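Local coordinates for protein beta-glucoside phosphorylase BglX (Unidentified, PDB 5VQE) that probably cleaves beta-glucosides by transferring the glucosyl unit to phosphate, as a glycoside hydrolase family 3 phosphorylase, at residues A[501-514]-A[520-532]. Residues are numbered along the deposited sequence; the frame is centred on the assembly and turned at random.
Sequences VCDVPTLFLSFSNP and VPMVKTYINAYTS
Phe508 and Tyr526 lie side by side on one face of two parallel strands, pointing the same way. Their planes are only 12° apart, but the rings are slid so far that they barely overlap, and the closest approach is Phe508 CD1 to Tyr526 CE1, 3.4 Å. Both have CG anti to the backbone N (Tyr526 chi1 -180°), which sends the rings off alongside each other. Val520 CG2 sits over the centre of one Phe508 face, a CH-pi contact 3.9 Å from the ring centroid, while Val523 CG1 packs on Phe508 CB. Cutting Phe508 back to an alanine would probably leave Val520 CG2 and the Tyr526 ring without their apolar partner and open a gap between them. Between the strands, Ile527 N donates to Phe508 O and Ser510 N to Ile527 O, rungs of a parallel ladder. At the end of strand 525-528, Asn528 ND2 donates to Pro514 O at 2.9 Å, in the carbonyl plane on a lone pair, tying down the loop after strand 506-510. On the other face Leu509 CD2 meets Ile527 CD1 at 3.7 Å. In this mixed six-stranded sheet, consistent with the alpha/beta C-terminal domain of family 3 enzymes, antiparallel strand 393-397 flanks 525-528 and parallel 469-475 flanks 506-510, its Tyr472 meeting Phe508; Met540 of helix 534-544 packs on Ile527 and Phe511.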
# COMPACT_ATOMS: atom_id res chain seq x y z
N VAL A 501 -24.93 25.53 0.97
CA VAL A 501 -25.11 24.94 -0.35
C VAL A 501 -26.40 25.39 -1.03
O VAL A 501 -26.51 25.28 -2.26
CB VAL A 501 -25.07 23.40 -0.28
CG1 VAL A 501 -23.68 22.92 0.17
CG2 VAL A 501 -26.17 22.85 0.64
N CYS A 502 -27.39 25.88 -0.28
CA CYS A 502 -28.62 26.39 -0.88
C CYS A 502 -28.55 27.88 -1.17
O CYS A 502 -29.46 28.42 -1.81
CB CYS A 502 -29.80 26.11 0.04
SG CYS A 502 -30.09 24.37 0.32
N ASP A 503 -27.50 28.55 -0.71
CA ASP A 503 -27.28 29.98 -0.94
C ASP A 503 -26.19 30.26 -1.95
O ASP A 503 -26.26 31.27 -2.65
CB ASP A 503 -26.92 30.67 0.39
CG ASP A 503 -28.08 30.69 1.38
OD1 ASP A 503 -29.05 31.43 1.14
OD2 ASP A 503 -28.02 29.94 2.38
N VAL A 504 -25.17 29.41 -2.03
CA VAL A 504 -24.08 29.56 -2.99
C VAL A 504 -23.78 28.20 -3.60
O VAL A 504 -23.57 27.22 -2.86
CB VAL A 504 -22.84 30.15 -2.31
CG1 VAL A 504 -21.71 30.32 -3.31
CG2 VAL A 504 -23.17 31.49 -1.65
N PRO A 505 -23.73 28.08 -4.93
CA PRO A 505 -23.37 26.79 -5.53
C PRO A 505 -22.06 26.26 -4.97
O PRO A 505 -21.08 27.00 -4.82
CB PRO A 505 -23.25 27.12 -7.02
CG PRO A 505 -24.16 28.30 -7.21
CD PRO A 505 -24.02 29.10 -5.95
N THR A 506 -22.05 24.97 -4.62
CA THR A 506 -20.89 24.35 -3.99
C THR A 506 -20.53 23.06 -4.73
O THR A 506 -21.39 22.21 -4.96
CB THR A 506 -21.17 24.07 -2.51
OG1 THR A 506 -21.43 25.30 -1.83
CG2 THR A 506 -19.98 23.40 -1.84
N LEU A 507 -19.26 22.94 -5.08
CA LEU A 507 -18.71 21.77 -5.76
C LEU A 507 -17.66 21.13 -4.85
O LEU A 507 -16.79 21.84 -4.33
CB LEU A 507 -18.09 22.18 -7.10
CG LEU A 507 -17.22 21.16 -7.84
CD1 LEU A 507 -18.07 20.01 -8.33
CD2 LEU A 507 -16.52 21.85 -9.01
N PHE A 508 -17.74 19.81 -4.67
CA PHE A 508 -16.85 19.09 -3.76
C PHE A 508 -16.02 18.08 -4.55
O PHE A 508 -16.58 17.21 -5.23
CB PHE A 508 -17.63 18.39 -2.65
CG PHE A 508 -16.77 17.94 -1.50
CD1 PHE A 508 -16.00 16.79 -1.60
CD2 PHE A 508 -16.72 18.67 -0.33
CE1 PHE A 508 -15.20 16.39 -0.55
CE2 PHE A 508 -15.93 18.27 0.72
CZ PHE A 508 -15.17 17.13 0.61
N LEU A 509 -14.70 18.20 -4.45
CA LEU A 509 -13.75 17.31 -5.12
C LEU A 509 -12.94 16.57 -4.06
O LEU A 509 -12.24 17.20 -3.26
CB LEU A 509 -12.80 18.09 -6.02
CG LEU A 509 -13.41 19.12 -6.98
CD1 LEU A 509 -12.29 19.92 -7.64
CD2 LEU A 509 -14.28 18.44 -8.02
N SER A 510 -13.01 15.24 -4.07
CA SER A 510 -12.12 14.42 -3.26
C SER A 510 -10.98 13.89 -4.12
O SER A 510 -11.23 13.27 -5.16
CB SER A 510 -12.84 13.24 -2.62
OG SER A 510 -11.89 12.45 -1.92
N PHE A 511 -9.75 14.13 -3.68
CA PHE A 511 -8.56 13.58 -4.32
C PHE A 511 -7.98 12.42 -3.53
O PHE A 511 -6.81 12.06 -3.71
CB PHE A 511 -7.53 14.68 -4.54
CG PHE A 511 -7.90 15.67 -5.63
CD1 PHE A 511 -8.78 16.71 -5.38
CD2 PHE A 511 -7.38 15.53 -6.91
CE1 PHE A 511 -9.13 17.62 -6.38
CE2 PHE A 511 -7.73 16.43 -7.92
CZ PHE A 511 -8.60 17.48 -7.65
N SER A 512 -8.78 11.80 -2.66
CA SER A 512 -8.34 10.59 -1.98
C SER A 512 -9.55 9.77 -1.52
O SER A 512 -10.08 8.97 -2.30
CB SER A 512 -7.42 10.95 -0.82
OG SER A 512 -6.65 9.84 -0.44
N ASN A 513 -10.01 9.99 -0.29
CA ASN A 513 -11.07 9.17 0.29
C ASN A 513 -12.33 9.24 -0.57
O ASN A 513 -12.85 10.34 -0.81
CB ASN A 513 -11.36 9.66 1.71
CG ASN A 513 -12.35 8.77 2.46
OD1 ASN A 513 -13.00 7.91 1.88
ND2 ASN A 513 -12.47 9.00 3.76
N PRO A 514 -12.85 8.11 -1.06
CA PRO A 514 -14.04 8.15 -1.92
C PRO A 514 -15.36 8.28 -1.17
O PRO A 514 -16.41 8.36 -1.82
CB PRO A 514 -13.97 6.81 -2.65
CG PRO A 514 -13.36 5.91 -1.61
CD PRO A 514 -12.33 6.74 -0.93
N VAL A 520 -20.24 15.25 3.99
CA VAL A 520 -20.83 16.39 3.27
C VAL A 520 -22.00 15.90 2.43
O VAL A 520 -22.04 16.14 1.21
CB VAL A 520 -19.77 17.12 2.42
CG1 VAL A 520 -18.65 17.66 3.30
CG2 VAL A 520 -19.18 16.21 1.32
N PRO A 521 -22.99 15.25 3.04
CA PRO A 521 -24.12 14.73 2.24
C PRO A 521 -24.97 15.81 1.61
O PRO A 521 -25.68 15.52 0.64
CB PRO A 521 -24.92 13.92 3.27
CG PRO A 521 -24.62 14.59 4.57
CD PRO A 521 -23.18 15.00 4.48
N MET A 522 -24.92 17.05 2.12
CA MET A 522 -25.68 18.16 1.55
C MET A 522 -25.16 18.59 0.18
O MET A 522 -25.88 19.30 -0.54
CB MET A 522 -25.64 19.35 2.51
CG MET A 522 -24.29 20.08 2.61
SD MET A 522 -22.98 19.18 3.48
CE MET A 522 -23.47 19.39 5.18
N VAL A 523 -23.95 18.19 -0.18
CA VAL A 523 -23.33 18.64 -1.43
C VAL A 523 -24.07 18.03 -2.61
O VAL A 523 -24.41 16.83 -2.60
CB VAL A 523 -21.84 18.26 -1.43
CG1 VAL A 523 -21.26 18.28 -2.83
CG2 VAL A 523 -21.05 19.23 -0.53
N LYS A 524 -24.32 18.85 -3.63
CA LYS A 524 -25.13 18.44 -4.77
C LYS A 524 -24.29 17.98 -5.96
O LYS A 524 -24.81 17.28 -6.83
CB LYS A 524 -26.04 19.59 -5.23
CG LYS A 524 -26.95 20.16 -4.14
CD LYS A 524 -27.94 21.18 -4.74
CE LYS A 524 -28.63 22.03 -3.68
NZ LYS A 524 -29.24 21.23 -2.58
N THR A 525 -23.02 18.38 -6.03
CA THR A 525 -22.10 17.93 -7.07
C THR A 525 -20.83 17.42 -6.40
O THR A 525 -20.18 18.16 -5.65
CB THR A 525 -21.78 19.05 -8.07
OG1 THR A 525 -23.01 19.63 -8.53
CG2 THR A 525 -21.03 18.49 -9.27
N TYR A 526 -20.49 16.16 -6.65
CA TYR A 526 -19.42 15.47 -5.94
C TYR A 526 -18.65 14.61 -6.92
O TYR A 526 -19.25 13.87 -7.69
CB TYR A 526 -19.97 14.61 -4.80
CG TYR A 526 -18.91 13.87 -4.01
CD1 TYR A 526 -18.36 14.43 -2.87
CD2 TYR A 526 -18.45 12.63 -4.42
CE1 TYR A 526 -17.37 13.77 -2.15
CE2 TYR A 526 -17.47 11.96 -3.70
CZ TYR A 526 -16.93 12.53 -2.57
OH TYR A 526 -15.95 11.88 -1.85
N ILE A 527 -17.32 14.73 -6.90
CA ILE A 527 -16.44 14.01 -7.82
C ILE A 527 -15.34 13.33 -7.01
O ILE A 527 -14.73 13.95 -6.14
CB ILE A 527 -15.82 14.95 -8.88
CG1 ILE A 527 -16.92 15.55 -9.76
CG2 ILE A 527 -14.84 14.19 -9.77
CD1 ILE A 527 -16.50 16.81 -10.49
N ASN A 528 -15.09 12.06 -7.31
CA ASN A 528 -13.98 11.32 -6.72
C ASN A 528 -12.85 11.22 -7.73
O ASN A 528 -13.07 10.77 -8.86
CB ASN A 528 -14.43 9.91 -6.31
CG ASN A 528 -15.01 9.86 -4.91
OD1 ASN A 528 -14.66 10.67 -4.05
ND2 ASN A 528 -15.88 8.89 -4.66
N ALA A 529 -11.64 11.62 -7.31
CA ALA A 529 -10.45 11.51 -8.14
C ALA A 529 -9.41 10.53 -7.59
O ALA A 529 -8.48 10.19 -8.32
CB ALA A 529 -9.81 12.89 -8.31
N TYR A 530 -9.52 10.12 -6.32
CA TYR A 530 -8.78 9.01 -5.72
C TYR A 530 -7.30 9.28 -5.49
O TYR A 530 -6.67 8.59 -4.67
CB TYR A 530 -8.90 7.74 -6.57
CG TYR A 530 -10.30 7.40 -7.03
CD1 TYR A 530 -11.23 6.86 -6.15
CD2 TYR A 530 -10.67 7.58 -8.35
CE1 TYR A 530 -12.50 6.53 -6.57
CE2 TYR A 530 -11.94 7.26 -8.79
CZ TYR A 530 -12.85 6.73 -7.89
OH TYR A 530 -14.12 6.40 -8.32
N THR A 531 -6.71 10.23 -6.21
CA THR A 531 -5.29 10.50 -6.15
C THR A 531 -5.04 12.00 -6.20
O THR A 531 -5.62 12.69 -7.03
CB THR A 531 -4.55 9.85 -7.32
OG1 THR A 531 -4.88 8.45 -7.39
CG2 THR A 531 -3.06 10.02 -7.19
N SER A 532 -4.14 12.49 -5.35
CA SER A 532 -3.79 13.91 -5.32
C SER A 532 -2.36 14.06 -5.86
O SER A 532 -1.39 14.11 -5.11
CB SER A 532 -3.92 14.49 -3.93
OG SER A 532 -3.79 15.91 -3.98
O HOH W 1 -23.57 21.64 -3.28
O HOH W 2 -4.93 9.00 -2.60
O HOH W 3 -11.59 10.01 -4.39